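PDB 3US6: histidine-containing Phosphotransfer Protein type 1, MtHPt1 from Medicago truncatula, which probably relays phosphoryl groups through an active histidine, between cytokinin sensor histidine kinases and response regulators in plant two-component signalling. Local coordinates for residues A[25-28]-A[29-33]; A[12-15]-A[16-20]; A[134-137]-A[138-141]. All blocks are in the same frame, centred on the assembly; numbering follows the deposited sequence.

Three short pieces of helix are described, each held by backbone bonds and side-chain contacts from one turn to the next: contact 2 near the end of helix 3-19, contact 1 on helix 25-32, and contact 3 near the end of helix 109-142. Contacts 1 and 2 touch directly, with L28 CD2 packed 3.4 Å from F18 CZ and F27 CE2 4.0 Å from I14 CD1, although their centres lie about 15 Å apart. Contact 3 touches neither; its centre is about 17 Å from that of contact 1 and about 16 Å from that of contact 2. H79, the predicted phosphohistidine, sits on another helix, 71-88, and belongs to none of the three.

Contact 1. Residues A[25-28]-A[29-33]; sequences GQFL and QLQQL
Q29 lies one helical turn on from Q26, and the two carboxamides meet through a hydrogen bond from Q26 NE2 to Q29 OE1 of 2.9 Å. Q29 CB rests 3.5 Å from the backbone O of Q26. With CG anti to the backbone N (chi1 174°) and the chain extended beyond it, Q29 runs out past the Q26 amide; CG passes Q26 OE1 at 3.8 Å. CD then comes up against Q26 NE2, OE1 takes the bond, and NE2 lies near Q26 OE1 without bonding to it. The two amide planes stand almost perpendicular, 86° apart, and Q26 NE2 approaches Q29 OE1 from above the carbonyl plane instead of along a lone pair. The bend of Q26 at chi2 (60°) swings its amide round to that place.

Behind the pair runs ordinary alpha-helical bonding, Q29 N to the O of G25, L30 N to the O of Q26 and Q31 N to the O of F27. This is helix 25-32, one of two N-terminal helices that plant HPt proteins carry ahead of the four-helix bundle. Its buried side is made by F27 and L30, whose CD1 atoms lie 4.3 Å apart; the L30 methyl reaches the ring obliquely. Both residues touch V42 of helix 41-64, while F27 also packs on I14 of helix 3-19. Q31 points its amide to the same side as F27, but it was modelled in two conformers, which leaves the approach of its NE2 to F27 CE2 doubtful. D24 OD1 accepts a hydrogen bond from the backbone N of Q26.

Contact 2. Residues A[12-15]-A[16-20]; sequences DYIK and SMFME
From D12 to M19 the backbone is regular alpha helix, with S16 N, M17 N, F18 N and M19 N bonded in turn to the O atoms of D12, Y13, I14 and K15. The bond from F18 N to I14 O, 3.0 Å long, runs nearly straight out from the carbonyl, whereas S16 N is tilted 31° from the carbonyl plane of D12. In one of the two modelled conformers of S16, OG also donates to Y13 O at 2.6 Å, a less certain bond.

Among the side chains, I14 and F18 lie alongside each other and point the same way. I14 CG1 meets the F18 ring at its edge, in plane, 3.6 Å from CE2, and I14 CD1 also lies near that ring carbon. With CG set beside the backbone N (chi1 -78°), the ring of F18 leans back toward I14, bringing CD2 within 3.2 Å of I14 O. With F18 cut back to an alanine, I14 CG1 and CD1 would probably lose that neighbour, and a gap would open beside L28 and L23. On another flank, M17 SD makes an oblique Met-aromatic contact with Y13, 4.8 Å from the ring centroid. K15 and M19 lie side by side on the exposed side, K15 CG against M19 SD at 3.6 Å.

Y13, I14 and M17 face helix 109-142, meeting K129, T132 and L133, while I14 and F18 also reach helix 25-32. An amphipathic N-terminal helix laid on the four-helix bundle in this way is consistent with the six-helix arrangement known from other plant HPt proteins.

Contact 3. Residues A[134-137]-A[138-141]; sequences LRLE and QQIV
The backbone O of L134 receives two hydrogen bonds, one from Q138 N at 3.0 Å in the helical pattern and one from a water at 2.9 Å. The same water donates to Q138 OE1 at 2.6 Å, so it bridges the end of the glutamine to the carbonyl one turn back. Q138 CG, set beside the backbone N, lies 3.2 Å from L134 O, and the bend at chi2 (-77°) turns the amide toward the water.

Further along, Q139 N, I140 N and V141 N bond in turn to the O atoms of R135, L136 and E137. On the apolar side L136 CG stands 4.1 Å from I140 CD1, the two chains crossing at a slant. Q139 extends back along the helix, its CG over R135 O; its OE1 passes the L136 methyl CD1 at 3.7 Å, the two side chains roughly at right angles.

E137 turns to another helix: its OE2 accepts a hydrogen bond from W10 NE1. L136 and I140 also pack on W10, and I140 and Q139 on M6, while I147 of the C-terminal tail lies against E137, I140 and V141. Here the long last helix of the HPt bundle, 109-142, meets helix 3-19 through apolar residues spaced one turn apart, with the tryptophan–glutamate bond joining them, an interface consistent with the N-terminal helices that plant HPt proteins add to the four-helix bundle.

Contact 1. Residues A[25-28]-A[29-33]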
ATOM      1  N   GLY A  25       8.736  -1.694   8.059  1.00 17.45           N
ATOM      2  CA  GLY A  25       9.905  -0.845   8.164  1.00 19.56           C
ATOM      3  C   GLY A  25      10.282  -0.176   6.873  1.00 19.10           C
ATOM      4  O   GLY A  25      11.057   0.814   6.898  1.00 19.98           O
ATOM      5  N   GLN A  26       9.780  -0.631   5.737  1.00 16.53           N
ATOM      6  CA  GLN A  26      10.158   0.048   4.520  1.00 16.54           C
ATOM      7  C   GLN A  26       9.437   1.411   4.466  1.00 16.34           C
ATOM      8  O   GLN A  26       9.965   2.376   3.824  1.00 18.83           O
ATOM      9  CB  GLN A  26       9.883  -0.787   3.311  1.00 16.33           C
ATOM     10  CG  GLN A  26      10.017  -0.043   2.066  1.00 30.03           C
ATOM     11  CD  GLN A  26      11.419   0.515   1.881  1.00 35.99           C
ATOM     12  OE1 GLN A  26      11.630   1.563   1.194  1.00 34.42           O
ATOM     13  NE2 GLN A  26      12.412  -0.174   2.519  1.00 29.42           N
ATOM     14  N   PHE A  27       8.302   1.557   5.164  1.00 14.46           N
ATOM     15  CA  PHE A  27       7.672   2.877   5.192  1.00 14.02           C
ATOM     16  C   PHE A  27       8.541   3.822   5.998  1.00 15.94           C
ATOM     17  O   PHE A  27       8.690   4.991   5.639  1.00 15.39           O
ATOM     18  CB  PHE A  27       6.272   2.785   5.744  1.00 13.02           C
ATOM     19  CG  PHE A  27       5.538   4.100   5.677  1.00 12.54           C
ATOM     20  CD1 PHE A  27       4.975   4.486   4.463  1.00 13.23           C
ATOM     21  CD2 PHE A  27       5.400   4.908   6.769  1.00 13.85           C
ATOM     22  CE1 PHE A  27       4.295   5.675   4.346  1.00 13.86           C
ATOM     23  CE2 PHE A  27       4.751   6.102   6.681  1.00 15.11           C
ATOM     24  CZ  PHE A  27       4.206   6.503   5.439  1.00 14.13           C
ATOM     25  N   LEU A  28       9.177   3.334   7.056  1.00 16.19           N
ATOM     26  CA  LEU A  28      10.119   4.168   7.801  1.00 19.92           C
ATOM     27  C   LEU A  28      11.332   4.554   6.975  1.00 16.12           C
ATOM     28  O   LEU A  28      11.899   5.638   7.133  1.00 17.99           O
ATOM     29  CB  LEU A  28      10.604   3.427   9.031  1.00 21.16           C
ATOM     30  CG  LEU A  28       9.506   3.046   9.974  1.00 26.51           C
ATOM     31  CD1 LEU A  28      10.229   2.564  11.209  1.00 50.09           C
ATOM     32  CD2 LEU A  28       8.608   4.216  10.301  1.00 32.23           C
ATOM     33  N   GLN A  29      11.801   3.666   6.118  1.00 17.45           N
ATOM     34  CA  GLN A  29      12.876   4.012   5.168  1.00 17.65           C
ATOM     35  C   GLN A  29      12.530   5.163   4.206  1.00 18.17           C
ATOM     36  O   GLN A  29      13.371   6.057   3.966  1.00 22.49           O
ATOM     37  CB  GLN A  29      13.348   2.790   4.407  1.00 24.15           C
ATOM     38  CG  GLN A  29      14.355   3.117   3.320  1.00 39.14           C
ATOM     39  CD  GLN A  29      14.803   1.854   2.589  1.00 44.25           C
ATOM     40  OE1 GLN A  29      15.070   0.804   3.223  1.00 46.28           O
ATOM     41  NE2 GLN A  29      14.773   1.908   1.256  1.00 30.63           N
ATOM     42  N   LEU A  30      11.289   5.231   3.728  1.00 21.84           N
ATOM     43  CA  LEU A  30      10.871   6.376   2.904  1.00 22.62           C
ATOM     44  C   LEU A  30      10.957   7.626   3.709  1.00 24.81           C
ATOM     45  O   LEU A  30      11.418   8.661   3.224  1.00 21.62           O
ATOM     46  CB  LEU A  30       9.407   6.247   2.458  1.00 22.83           C
ATOM     47  CG  LEU A  30       9.070   5.164   1.527  1.00 21.87           C
ATOM     48  CD1 LEU A  30       7.566   5.426   1.194  1.00 19.82           C
ATOM     49  CD2 LEU A  30       9.967   5.189   0.283  1.00 26.18           C
ATOM     50  N   GLN A  31      10.536   7.546   4.968  1.00 19.66           N
ATOM     51  CA  GLN A  31      10.597   8.701   5.851  0.50 21.13           C
ATOM     52  C   GLN A  31      12.046   9.185   6.064  1.00 20.85           C
ATOM     53  O   GLN A  31      12.291  10.376   6.231  1.00 23.25           O
ATOM     54  CB  GLN A  31       9.888   8.359   7.187  0.50 22.57           C
ATOM     55  CG  GLN A  31       8.364   8.141   7.115  0.50 19.12           C
ATOM     56  CD  GLN A  31       7.803   7.684   8.474  0.50 19.41           C
ATOM     57  OE1 GLN A  31       8.504   7.033   9.249  0.50 30.46           O
ATOM     58  NE2 GLN A  31       6.561   8.023   8.756  0.50 15.23           N
ATOM     59  N   GLN A  32      12.992   8.275   6.042  1.00 19.99           N
ATOM     60  CA  GLN A  32      14.380   8.613   6.227  1.00 16.76           C
ATOM     61  C   GLN A  32      14.874   9.529   5.119  1.00 21.07           C
ATOM     62  O   GLN A  32      15.738  10.341   5.355  1.00 23.85           O
ATOM     63  CB  GLN A  32      15.253   7.375   6.331  1.00 22.81           C
ATOM     64  CG  GLN A  32      15.168   6.654   7.647  1.00 39.34           C
ATOM     65  CD  GLN A  32      15.881   5.312   7.619  1.00 50.64           C
ATOM     66  OE1 GLN A  32      15.270   4.279   7.803  1.00 58.60           O
ATOM     67  NE2 GLN A  32      17.161   5.335   7.354  1.00 54.04           N
ATOM     68  N   LEU A  33      14.337   9.366   3.916  1.00 16.37           N
ATOM     69  CA  LEU A  33      14.766  10.172   2.742  1.00 18.52           C
ATOM     70  C   LEU A  33      13.994  11.499   2.596  1.00 19.54           C
ATOM     71  O   LEU A  33      14.212  12.295   1.666  1.00 15.45           O
ATOM     72  CB  LEU A  33      14.586   9.337   1.466  1.00 22.66           C
ATOM     73  CG  LEU A  33      15.539   8.141   1.277  1.00 23.20           C
ATOM     74  CD1 LEU A  33      15.103   7.305   0.097  1.00 26.08           C
ATOM     75  CD2 LEU A  33      16.879   8.626   1.054  1.00 23.78           C
TER

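Contact 2. Residues A[12-15]-A[16-20]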
ATOM      1  N   ASP A  12      -0.619   7.534  17.603  1.00 13.28           N
ATOM      2  CA  ASP A  12      -1.530   6.434  17.833  1.00 12.37           C
ATOM      3  C   ASP A  12      -1.987   5.803  16.493  1.00 10.74           C
ATOM      4  O   ASP A  12      -2.109   4.556  16.399  1.00 11.84           O
ATOM      5  CB  ASP A  12      -2.749   6.856  18.670  1.00 13.53           C
ATOM      6  CG  ASP A  12      -2.375   7.241  20.097  1.00 26.90           C
ATOM      7  OD1 ASP A  12      -1.270   6.864  20.558  1.00 25.14           O
ATOM      8  OD2 ASP A  12      -3.214   7.937  20.734  1.00 28.23           O
ATOM      9  N   TYR A  13      -2.338   6.612  15.498  1.00 12.41           N
ATOM     10  CA  TYR A  13      -2.829   6.093  14.224  1.00  9.85           C
ATOM     11  C   TYR A  13      -1.761   5.303  13.491  1.00 10.71           C
ATOM     12  O   TYR A  13      -1.989   4.164  13.040  1.00 11.75           O
ATOM     13  CB  TYR A  13      -3.399   7.234  13.390  1.00 11.47           C
ATOM     14  CG  TYR A  13      -4.274   6.759  12.232  1.00 10.80           C
ATOM     15  CD1 TYR A  13      -5.540   6.241  12.484  1.00 12.06           C
ATOM     16  CD2 TYR A  13      -3.835   6.768  10.929  1.00 12.14           C
ATOM     17  CE1 TYR A  13      -6.342   5.783  11.456  1.00 12.50           C
ATOM     18  CE2 TYR A  13      -4.643   6.341   9.896  1.00 10.90           C
ATOM     19  CZ  TYR A  13      -5.881   5.843  10.184  1.00 11.86           C
ATOM     20  OH  TYR A  13      -6.633   5.430   9.095  1.00 12.84           O
ATOM     21  N   ILE A  14      -0.565   5.865  13.370  1.00 10.81           N
ATOM     22  CA  ILE A  14       0.472   5.184  12.629  1.00 11.49           C
ATOM     23  C   ILE A  14       0.891   3.942  13.430  1.00 11.74           C
ATOM     24  O   ILE A  14       1.202   2.895  12.804  1.00 12.91           O
ATOM     25  CB  ILE A  14       1.679   6.072  12.288  1.00 10.80           C
ATOM     26  CG1 ILE A  14       2.420   5.439  11.094  1.00 16.30           C
ATOM     27  CG2 ILE A  14       2.577   6.388  13.473  1.00 12.47           C
ATOM     28  CD1 ILE A  14       3.555   6.281  10.543  1.00 17.39           C
ATOM     29  N   LYS A  15       0.908   3.984  14.748  1.00 11.98           N
ATOM     30  CA  LYS A  15       1.236   2.794  15.487  1.00 13.06           C
ATOM     31  C   LYS A  15       0.248   1.674  15.217  1.00 11.96           C
ATOM     32  O   LYS A  15       0.626   0.547  15.167  1.00 12.77           O
ATOM     33  CB  LYS A  15       1.320   3.104  16.976  1.00 14.44           C
ATOM     34  CG  LYS A  15       1.602   1.934  17.830  1.00 28.92           C
ATOM     35  CD  LYS A  15       2.407   2.307  19.088  1.00 56.74           C
ATOM     36  CE  LYS A  15       2.090   3.658  19.618  1.00 69.82           C
ATOM     37  NZ  LYS A  15       2.094   3.640  21.129  1.00 77.60           N
ATOM     38  N   SER A  16      -1.023   2.003  15.062  1.00 11.66           N
ATOM     39  CA  SER A  16      -2.005   0.962  14.727  0.63 14.60           C
ATOM     40  C   SER A  16      -1.689   0.376  13.375  1.00 12.20           C
ATOM     41  O   SER A  16      -1.803  -0.816  13.182  1.00 13.49           O
ATOM     42  CB  SER A  16      -3.429   1.532  14.760  0.63 13.63           C
ATOM     43  OG  SER A  16      -3.784   2.398  13.670  0.63 11.51           O
ATOM     44  N   MET A  17      -1.249   1.213  12.463  1.00 12.61           N
ATOM     45  CA  MET A  17      -0.939   0.717  11.104  1.00 10.17           C
ATOM     46  C   MET A  17       0.207  -0.255  11.155  1.00 12.67           C
ATOM     47  O   MET A  17       0.203  -1.256  10.456  1.00 14.82           O
ATOM     48  CB  MET A  17      -0.661   1.887  10.155  1.00 11.16           C
ATOM     49  CG  MET A  17      -1.894   2.722   9.856  1.00 12.37           C
ATOM     50  SD  MET A  17      -1.608   4.081   8.722  1.00 13.48           S
ATOM     51  CE  MET A  17      -1.409   3.160   7.219  1.00 14.28           C
ATOM     52  N   PHE A  18       1.251   0.036  11.948  1.00 12.06           N
ATOM     53  CA  PHE A  18       2.372  -0.886  12.053  1.00 14.45           C
ATOM     54  C   PHE A  18       1.928  -2.148  12.807  1.00 15.25           C
ATOM     55  O   PHE A  18       2.301  -3.262  12.419  1.00 16.57           O
ATOM     56  CB  PHE A  18       3.623  -0.240  12.726  1.00 14.57           C
ATOM     57  CG  PHE A  18       4.398   0.645  11.824  1.00 15.19           C
ATOM     58  CD1 PHE A  18       5.434   0.119  11.084  1.00 26.59           C
ATOM     59  CD2 PHE A  18       4.065   1.922  11.631  1.00 28.37           C
ATOM     60  CE1 PHE A  18       6.146   0.912  10.223  1.00 29.43           C
ATOM     61  CE2 PHE A  18       4.816   2.733  10.768  1.00 29.12           C
ATOM     62  CZ  PHE A  18       5.806   2.221  10.075  1.00 20.33           C
ATOM     63  N   MET A  19       1.172  -2.011  13.896  1.00 12.70           N
ATOM     64  CA  MET A  19       0.862  -3.158  14.732  1.00 14.87           C
ATOM     65  C   MET A  19      -0.034  -4.131  13.985  1.00 15.44           C
ATOM     66  O   MET A  19       0.100  -5.343  14.174  1.00 16.83           O
ATOM     67  CB  MET A  19       0.181  -2.712  16.017  1.00 16.06           C
ATOM     68  CG  MET A  19       1.179  -2.127  16.934  1.00 20.67           C
ATOM     69  SD  MET A  19       0.514  -1.426  18.478  1.00 23.84           S
ATOM     70  CE  MET A  19       0.003  -2.935  19.298  1.00 23.28           C
ATOM     71  N   GLU A  20      -0.899  -3.625  13.137  1.00 13.53           N
ATOM     72  CA  GLU A  20      -1.860  -4.431  12.385  1.00 12.81           C
ATOM     73  C   GLU A  20      -1.260  -4.951  11.076  1.00 11.92           C
ATOM     74  O   GLU A  20      -1.926  -5.699  10.394  1.00 14.29           O
ATOM     75  CB  GLU A  20      -3.134  -3.669  12.119  1.00 14.88           C
ATOM     76  CG  GLU A  20      -3.846  -3.361  13.455  1.00 15.25           C
ATOM     77  CD  GLU A  20      -4.991  -2.390  13.363  1.00 16.25           C
ATOM     78  OE1 GLU A  20      -5.348  -1.881  12.291  1.00 16.93           O
ATOM     79  OE2 GLU A  20      -5.643  -2.197  14.418  1.00 24.14           O
TER

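Contact 3. Residues A[134-137]-A[138-141]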
ATOM      1  N   LEU A 134      -1.723  11.009   5.881  1.00  9.96           N
ATOM      2  CA  LEU A 134      -1.146  12.153   5.142  1.00 10.11           C
ATOM      3  C   LEU A 134      -1.946  13.452   5.352  1.00 10.18           C
ATOM      4  O   LEU A 134      -1.353  14.537   5.465  1.00 11.72           O
ATOM      5  CB  LEU A 134      -0.972  11.809   3.680  1.00 11.15           C
ATOM      6  CG  LEU A 134       0.158  10.800   3.515  1.00 15.30           C
ATOM      7  CD1 LEU A 134       0.158  10.289   2.102  1.00 19.48           C
ATOM      8  CD2 LEU A 134       1.554  11.413   3.866  1.00 17.30           C
ATOM      9  N   ARG A 135      -3.267  13.335   5.445  1.00  9.41           N
ATOM     10  CA  ARG A 135      -4.118  14.482   5.750  1.00 10.82           C
ATOM     11  C   ARG A 135      -3.825  15.053   7.141  1.00  8.27           C
ATOM     12  O   ARG A 135      -3.790  16.269   7.327  1.00 10.96           O
ATOM     13  CB  ARG A 135      -5.595  14.099   5.641  1.00 12.78           C
ATOM     14  CG  ARG A 135      -6.165  14.220   4.237  1.00 14.55           C
ATOM     15  CD  ARG A 135      -7.685  14.250   4.258  1.00 21.18           C
ATOM     16  NE  ARG A 135      -8.255  12.915   4.420  1.00 11.94           N
ATOM     17  CZ  ARG A 135      -8.439  12.055   3.424  1.00 15.05           C
ATOM     18  NH1 ARG A 135      -8.099  12.388   2.186  1.00 13.24           N
ATOM     19  NH2 ARG A 135      -8.965  10.862   3.664  1.00 13.38           N
ATOM     20  N   LEU A 136      -3.615  14.167   8.111  1.00  9.17           N
ATOM     21  CA  LEU A 136      -3.307  14.566   9.483  1.00 11.92           C
ATOM     22  C   LEU A 136      -1.934  15.269   9.522  1.00 13.31           C
ATOM     23  O   LEU A 136      -1.757  16.316  10.131  1.00 13.63           O
ATOM     24  CB  LEU A 136      -3.309  13.366  10.413  1.00 11.90           C
ATOM     25  CG  LEU A 136      -3.018  13.677  11.884  1.00 12.81           C
ATOM     26  CD1 LEU A 136      -3.967  14.706  12.430  1.00 17.75           C
ATOM     27  CD2 LEU A 136      -3.133  12.388  12.674  1.00 13.12           C
ATOM     28  N   GLU A 137      -0.941  14.694   8.838  1.00 11.31           N
ATOM     29  CA  GLU A 137       0.353  15.322   8.733  1.00 11.68           C
ATOM     30  C   GLU A 137       0.234  16.745   8.155  1.00 13.20           C
ATOM     31  O   GLU A 137       0.897  17.655   8.622  1.00 12.79           O
ATOM     32  CB  GLU A 137       1.311  14.522   7.865  1.00 11.66           C
ATOM     33  CG  GLU A 137       1.709  13.226   8.513  1.00 14.09           C
ATOM     34  CD  GLU A 137       2.776  12.415   7.762  1.00 16.41           C
ATOM     35  OE1 GLU A 137       3.415  12.921   6.804  1.00 17.59           O
ATOM     36  OE2 GLU A 137       3.015  11.229   8.184  1.00 18.89           O
ATOM     37  N   GLN A 138      -0.520  16.895   7.071  1.00 11.57           N
ATOM     38  CA  GLN A 138      -0.677  18.214   6.475  1.00  9.39           C
ATOM     39  C   GLN A 138      -1.274  19.193   7.479  1.00 10.04           C
ATOM     40  O   GLN A 138      -0.900  20.367   7.561  1.00 13.69           O
ATOM     41  CB  GLN A 138      -1.562  18.165   5.223  1.00 13.66           C
ATOM     42  CG  GLN A 138      -1.042  17.365   4.069  1.00 22.31           C
ATOM     43  CD  GLN A 138       0.062  17.993   3.228  1.00 29.20           C
ATOM     44  OE1 GLN A 138       0.603  17.313   2.340  1.00 38.22           O
ATOM     45  NE2 GLN A 138       0.359  19.279   3.434  1.00 23.61           N
ATOM     46  N   GLN A 139      -2.223  18.718   8.287  1.00 10.89           N
ATOM     47  CA  GLN A 139      -2.828  19.579   9.315  1.00 10.76           C
ATOM     48  C   GLN A 139      -1.833  19.978  10.410  1.00 13.02           C
ATOM     49  O   GLN A 139      -1.735  21.156  10.796  1.00 13.22           O
ATOM     50  CB  GLN A 139      -4.062  18.923   9.935  1.00 12.48           C
ATOM     51  CG  GLN A 139      -5.166  18.744   8.964  1.00 13.39           C
ATOM     52  CD  GLN A 139      -6.208  17.658   9.343  1.00 27.20           C
ATOM     53  OE1 GLN A 139      -6.127  16.998  10.398  1.00 33.28           O
ATOM     54  NE2 GLN A 139      -7.130  17.418   8.428  1.00 26.60           N
ATOM     55  N   ILE A 140      -1.066  19.027  10.872  1.00 12.15           N
ATOM     56  CA  ILE A 140      -0.041  19.283  11.887  1.00 11.91           C
ATOM     57  C   ILE A 140       0.919  20.376  11.386  1.00 11.91           C
ATOM     58  O   ILE A 140       1.229  21.325  12.107  1.00 15.13           O
ATOM     59  CB  ILE A 140       0.757  17.997  12.257  1.00 11.37           C
ATOM     60  CG1 ILE A 140      -0.164  17.048  13.042  1.00 12.46           C
ATOM     61  CG2 ILE A 140       1.972  18.341  13.122  1.00 14.23           C
ATOM     62  CD1 ILE A 140       0.339  15.596  13.136  1.00 13.22           C
ATOM     63  N   VAL A 141       1.444  20.209  10.172  1.00 12.48           N
ATOM     64  CA  VAL A 141       2.456  21.106   9.669  1.00 12.56           C
ATOM     65  C   VAL A 141       1.860  22.474   9.369  1.00 14.56           C
ATOM     66  O   VAL A 141       2.513  23.510   9.589  1.00 16.03           O
ATOM     67  CB  VAL A 141       3.218  20.500   8.471  1.00 13.94           C
ATOM     68  CG1 VAL A 141       4.212  21.505   7.861  1.00 16.77           C
ATOM     69  CG2 VAL A 141       3.975  19.258   8.926  1.00 14.63           C
TER
HETATM   70  O   HOH W   1       0.676  14.913   3.417  1.00 30.12           O